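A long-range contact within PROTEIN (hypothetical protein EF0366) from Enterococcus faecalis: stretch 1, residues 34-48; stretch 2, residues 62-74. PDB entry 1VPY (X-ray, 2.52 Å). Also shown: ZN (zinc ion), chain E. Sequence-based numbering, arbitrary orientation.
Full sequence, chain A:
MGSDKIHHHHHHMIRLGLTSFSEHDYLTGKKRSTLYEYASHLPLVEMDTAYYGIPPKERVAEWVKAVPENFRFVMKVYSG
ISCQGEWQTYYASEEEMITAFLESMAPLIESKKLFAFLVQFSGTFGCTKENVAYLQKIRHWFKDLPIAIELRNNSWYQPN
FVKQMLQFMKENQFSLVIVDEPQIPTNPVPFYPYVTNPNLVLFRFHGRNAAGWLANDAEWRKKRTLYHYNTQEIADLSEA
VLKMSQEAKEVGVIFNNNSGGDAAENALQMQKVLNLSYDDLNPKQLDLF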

# COMPACT_ATOMS: atom_id res chain seq x y z
N THR A 34 6.78 19.60 -3.44
CA THR A 34 5.88 19.52 -2.27
C THR A 34 4.61 18.69 -2.48
O THR A 34 4.18 18.49 -3.61
CB THR A 34 5.42 20.94 -1.86
OG1 THR A 34 4.80 21.59 -2.98
CG2 THR A 34 6.60 21.76 -1.42
N LEU A 35 4.02 18.25 -1.37
CA LEU A 35 2.69 17.62 -1.39
C LEU A 35 1.61 18.50 -2.05
O LEU A 35 0.79 18.00 -2.81
CB LEU A 35 2.25 17.25 0.03
CG LEU A 35 0.80 16.76 0.22
CD1 LEU A 35 0.55 15.47 -0.54
CD2 LEU A 35 0.47 16.57 1.67
N TYR A 36 1.62 19.80 -1.76
CA TYR A 36 0.68 20.73 -2.38
C TYR A 36 0.78 20.70 -3.91
O TYR A 36 -0.24 20.57 -4.58
CB TYR A 36 0.89 22.15 -1.84
CG TYR A 36 0.03 23.22 -2.50
CD1 TYR A 36 -1.28 23.45 -2.09
CD2 TYR A 36 0.55 24.02 -3.53
CE1 TYR A 36 -2.06 24.43 -2.69
CE2 TYR A 36 -0.22 25.01 -4.13
CZ TYR A 36 -1.52 25.21 -3.71
OH TYR A 36 -2.29 26.18 -4.30
N GLU A 37 2.00 20.80 -4.43
CA GLU A 37 2.23 20.77 -5.88
C GLU A 37 2.05 19.36 -6.46
O GLU A 37 1.62 19.21 -7.60
CB GLU A 37 3.61 21.32 -6.23
CG GLU A 37 3.67 22.12 -7.55
CD GLU A 37 3.80 21.24 -8.79
OE1 GLU A 37 4.39 20.13 -8.70
OE2 GLU A 37 3.32 21.66 -9.88
N TYR A 38 2.36 18.34 -5.67
CA TYR A 38 2.14 16.96 -6.10
C TYR A 38 0.66 16.72 -6.38
O TYR A 38 0.30 16.04 -7.35
CB TYR A 38 2.66 15.98 -5.04
CG TYR A 38 2.35 14.54 -5.35
CD1 TYR A 38 1.09 14.01 -5.09
CD2 TYR A 38 3.32 13.70 -5.91
CE1 TYR A 38 0.79 12.70 -5.39
CE2 TYR A 38 3.03 12.37 -6.20
CZ TYR A 38 1.76 11.88 -5.93
OH TYR A 38 1.44 10.57 -6.21
N ALA A 39 -0.20 17.29 -5.54
CA ALA A 39 -1.65 17.15 -5.65
C ALA A 39 -2.22 17.95 -6.82
O ALA A 39 -3.43 17.97 -7.02
CB ALA A 39 -2.32 17.55 -4.35
N SER A 40 -1.35 18.62 -7.57
CA SER A 40 -1.76 19.29 -8.81
C SER A 40 -1.83 18.31 -9.98
O SER A 40 -2.67 18.49 -10.87
CB SER A 40 -0.80 20.44 -9.17
OG SER A 40 -0.81 21.45 -8.19
N HIS A 41 -0.96 17.30 -9.99
CA HIS A 41 -0.92 16.34 -11.10
C HIS A 41 -1.52 14.98 -10.75
O HIS A 41 -2.05 14.31 -11.62
CB HIS A 41 0.50 16.12 -11.66
CG HIS A 41 1.53 17.09 -11.17
ND1 HIS A 41 1.60 18.39 -11.60
CD2 HIS A 41 2.56 16.92 -10.31
CE1 HIS A 41 2.61 19.00 -11.01
NE2 HIS A 41 3.21 18.13 -10.22
N LEU A 42 -1.40 14.55 -9.50
CA LEU A 42 -1.81 13.19 -9.15
C LEU A 42 -2.94 13.09 -8.11
O LEU A 42 -3.04 13.94 -7.23
CB LEU A 42 -0.60 12.32 -8.77
CG LEU A 42 0.32 11.96 -9.95
CD1 LEU A 42 1.59 11.27 -9.49
CD2 LEU A 42 -0.39 11.11 -10.99
N PRO A 43 -3.81 12.06 -8.24
CA PRO A 43 -4.94 11.86 -7.34
C PRO A 43 -4.63 10.95 -6.14
O PRO A 43 -5.49 10.74 -5.29
CB PRO A 43 -5.96 11.17 -8.24
CG PRO A 43 -5.11 10.34 -9.18
CD PRO A 43 -3.77 11.03 -9.30
N LEU A 44 -3.42 10.43 -6.07
CA LEU A 44 -3.08 9.48 -5.03
C LEU A 44 -1.62 9.60 -4.67
O LEU A 44 -0.77 9.80 -5.53
CB LEU A 44 -3.39 8.06 -5.52
CG LEU A 44 -3.17 6.85 -4.62
CD1 LEU A 44 -4.13 6.86 -3.43
CD2 LEU A 44 -3.35 5.59 -5.45
N VAL A 45 -1.33 9.50 -3.38
CA VAL A 45 0.03 9.45 -2.90
C VAL A 45 0.15 8.38 -1.82
O VAL A 45 -0.80 8.10 -1.10
CB VAL A 45 0.50 10.82 -2.36
CG1 VAL A 45 0.00 11.05 -0.95
CG2 VAL A 45 2.02 10.93 -2.42
N GLU A 46 1.32 7.76 -1.73
CA GLU A 46 1.64 6.96 -0.57
C GLU A 46 2.66 7.71 0.26
O GLU A 46 3.70 8.12 -0.24
CB GLU A 46 2.20 5.59 -0.95
CG GLU A 46 2.54 4.75 0.28
CD GLU A 46 3.20 3.44 -0.09
OE1 GLU A 46 2.70 2.75 -0.99
OE2 GLU A 46 4.23 3.11 0.53
N MSE A 47 2.34 7.89 1.53
CA MSE A 47 3.25 8.54 2.45
C MSE A 47 3.80 7.53 3.43
O MSE A 47 3.04 6.86 4.14
CB MSE A 47 2.55 9.69 3.15
CG MSE A 47 2.15 10.78 2.19
SE MSE A 47 1.57 12.39 3.10
CE MSE A 47 3.31 12.99 3.92
N ASP A 48 5.12 7.44 3.46
CA ASP A 48 5.83 6.49 4.30
C ASP A 48 6.34 7.13 5.59
O ASP A 48 6.80 6.44 6.48
CB ASP A 48 7.00 5.90 3.52
CG ASP A 48 6.54 4.96 2.42
OD1 ASP A 48 5.32 4.68 2.31
OD2 ASP A 48 7.40 4.48 1.66
N GLU A 62 -2.74 19.36 8.44
CA GLU A 62 -2.28 20.23 7.35
C GLU A 62 -2.15 19.48 6.03
O GLU A 62 -2.51 20.02 4.98
CB GLU A 62 -0.96 20.93 7.69
CG GLU A 62 -1.12 22.17 8.58
CD GLU A 62 -1.81 23.34 7.88
OE1 GLU A 62 -1.70 23.46 6.64
OE2 GLU A 62 -2.46 24.15 8.58
N TRP A 63 -1.65 18.24 6.10
CA TRP A 63 -1.57 17.38 4.92
C TRP A 63 -2.94 17.28 4.28
O TRP A 63 -3.07 17.42 3.07
CB TRP A 63 -1.07 15.96 5.26
CG TRP A 63 0.35 15.88 5.78
CD1 TRP A 63 1.33 16.82 5.65
CD2 TRP A 63 0.93 14.78 6.50
NE1 TRP A 63 2.49 16.39 6.26
CE2 TRP A 63 2.27 15.14 6.79
CE3 TRP A 63 0.45 13.54 6.93
CZ2 TRP A 63 3.14 14.29 7.48
CZ3 TRP A 63 1.31 12.71 7.63
CH2 TRP A 63 2.64 13.09 7.90
N VAL A 64 -3.95 17.04 5.12
CA VAL A 64 -5.34 16.95 4.68
C VAL A 64 -5.79 18.23 3.98
O VAL A 64 -6.31 18.18 2.86
CB VAL A 64 -6.28 16.57 5.85
CG1 VAL A 64 -7.74 16.81 5.50
CG2 VAL A 64 -6.06 15.11 6.23
N LYS A 65 -5.56 19.38 4.62
CA LYS A 65 -5.96 20.68 4.08
C LYS A 65 -5.26 21.04 2.75
O LYS A 65 -5.81 21.81 1.95
CB LYS A 65 -5.72 21.78 5.12
CG LYS A 65 -6.56 21.65 6.38
N ALA A 66 -4.08 20.48 2.53
CA ALA A 66 -3.20 20.87 1.41
C ALA A 66 -3.56 20.23 0.07
O ALA A 66 -3.01 20.62 -0.97
CB ALA A 66 -1.76 20.57 1.75
N VAL A 67 -4.46 19.26 0.10
CA VAL A 67 -4.84 18.50 -1.10
C VAL A 67 -6.30 18.78 -1.52
O VAL A 67 -7.11 19.20 -0.68
CB VAL A 67 -4.57 16.99 -0.91
CG1 VAL A 67 -3.10 16.74 -0.61
CG2 VAL A 67 -5.44 16.43 0.20
N PRO A 68 -6.65 18.56 -2.81
CA PRO A 68 -8.03 18.74 -3.29
C PRO A 68 -9.06 17.87 -2.57
O PRO A 68 -8.70 16.89 -1.89
CB PRO A 68 -7.94 18.32 -4.77
CG PRO A 68 -6.53 18.54 -5.13
CD PRO A 68 -5.76 18.14 -3.91
N GLU A 69 -10.33 18.22 -2.73
CA GLU A 69 -11.45 17.55 -2.06
C GLU A 69 -11.47 16.02 -2.21
O GLU A 69 -11.92 15.32 -1.31
CB GLU A 69 -12.79 18.16 -2.49
CG GLU A 69 -13.07 18.10 -4.00
CD GLU A 69 -14.30 18.91 -4.42
OE1 GLU A 69 -14.55 19.99 -3.83
OE2 GLU A 69 -15.00 18.47 -5.36
N ASN A 70 -10.99 15.50 -3.33
CA ASN A 70 -11.00 14.05 -3.53
C ASN A 70 -9.66 13.47 -3.99
O ASN A 70 -9.59 12.65 -4.91
CB ASN A 70 -12.18 13.61 -4.42
CG ASN A 70 -12.23 14.36 -5.73
OD1 ASN A 70 -11.26 14.36 -6.49
ND2 ASN A 70 -13.36 15.02 -5.99
N PHE A 71 -8.61 13.92 -3.32
CA PHE A 71 -7.29 13.33 -3.39
C PHE A 71 -7.26 12.21 -2.35
O PHE A 71 -7.92 12.31 -1.32
CB PHE A 71 -6.26 14.41 -3.05
CG PHE A 71 -4.85 13.92 -2.99
CD1 PHE A 71 -4.04 13.94 -4.12
CD2 PHE A 71 -4.31 13.46 -1.79
CE1 PHE A 71 -2.72 13.49 -4.06
CE2 PHE A 71 -2.99 13.00 -1.73
CZ PHE A 71 -2.20 13.02 -2.87
N ARG A 72 -6.53 11.14 -2.62
CA ARG A 72 -6.47 10.05 -1.65
C ARG A 72 -5.07 9.78 -1.14
O ARG A 72 -4.08 9.99 -1.85
CB ARG A 72 -7.11 8.77 -2.21
CG ARG A 72 -8.59 8.93 -2.57
CD ARG A 72 -9.49 9.13 -1.35
NE ARG A 72 -10.87 9.33 -1.77
CZ ARG A 72 -11.51 10.50 -1.73
NH1 ARG A 72 -10.91 11.59 -1.27
NH2 ARG A 72 -12.76 10.57 -2.15
N PHE A 73 -5.00 9.32 0.10
CA PHE A 73 -3.75 8.99 0.76
C PHE A 73 -3.70 7.52 1.07
O PHE A 73 -4.66 6.96 1.61
CB PHE A 73 -3.64 9.72 2.10
CG PHE A 73 -3.48 11.21 2.00
CD1 PHE A 73 -4.60 12.04 1.89
CD2 PHE A 73 -2.22 11.79 2.07
CE1 PHE A 73 -4.45 13.41 1.82
CE2 PHE A 73 -2.06 13.16 2.00
CZ PHE A 73 -3.18 13.98 1.87
N VAL A 74 -2.58 6.88 0.74
CA VAL A 74 -2.27 5.58 1.28
C VAL A 74 -1.27 5.84 2.38
O VAL A 74 -0.14 6.27 2.13
CB VAL A 74 -1.68 4.61 0.24
CG1 VAL A 74 -1.21 3.32 0.91
CG2 VAL A 74 -2.70 4.31 -0.86
ZN ZN E . 5.42 19.19 -10.79

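The two stretches pair as parallel strands, 44-47 beside 72-74, while the helix that opens stretch 1 packs against W63, A66 and the V67-P68 segment; together they bury 806 Å². V74, F71 and M47 cover the most surface.

V74 joins the sheet through its backbone and packs through its side chain. V74 N donates to V45 O (2.8 Å, almost linear), and V74 O accepts from M47 N (3.0 Å). The same ladder continues upstream, where R72 N donates to P43 O (2.9 Å) and V45 N to R72 O (3.2 Å). The β-branched side chain of V74 shares one face of the sheet with L44 and E46, and V74 CG2 meets L44 CD1 at 3.9 Å, a compact apolar contact at a buried position.

F71, just before the strand, adopts a t rotamer that carries its ring between the helix and strand of stretch 1. The ring has neighbours over one face and around its edge: P43 O lies over the face, whereas Y38 CE1 approaches F71 CE1 at the edge (3.8 Å) and V45 CB reaches F71 CZ at 3.5 Å. L42 O is also at the edge, 3.2 Å from F71 CE1, where the polarized ring hydrogens suit a carbonyl oxygen. A39 faces stretch 2, and its small side chain lets the helix come close: A39 CB lies 3.5 Å from P68 CD and 4.0 Å from F71 CD1. L35 CD1 extends this apolar cluster to V67 CG1 (3.9 Å).

M47, a selenomethionine, links strand to helix. Its long, flexible side chain places M47 CE over the face of W63, 3.7 Å from the centroid of the six-membered ring in a CH-π contact, while M47 SE lies at the edge of F73, 3.9 Å from F73 CE2. L35 CD2 joins this group, 4.0 Å from W63 CB.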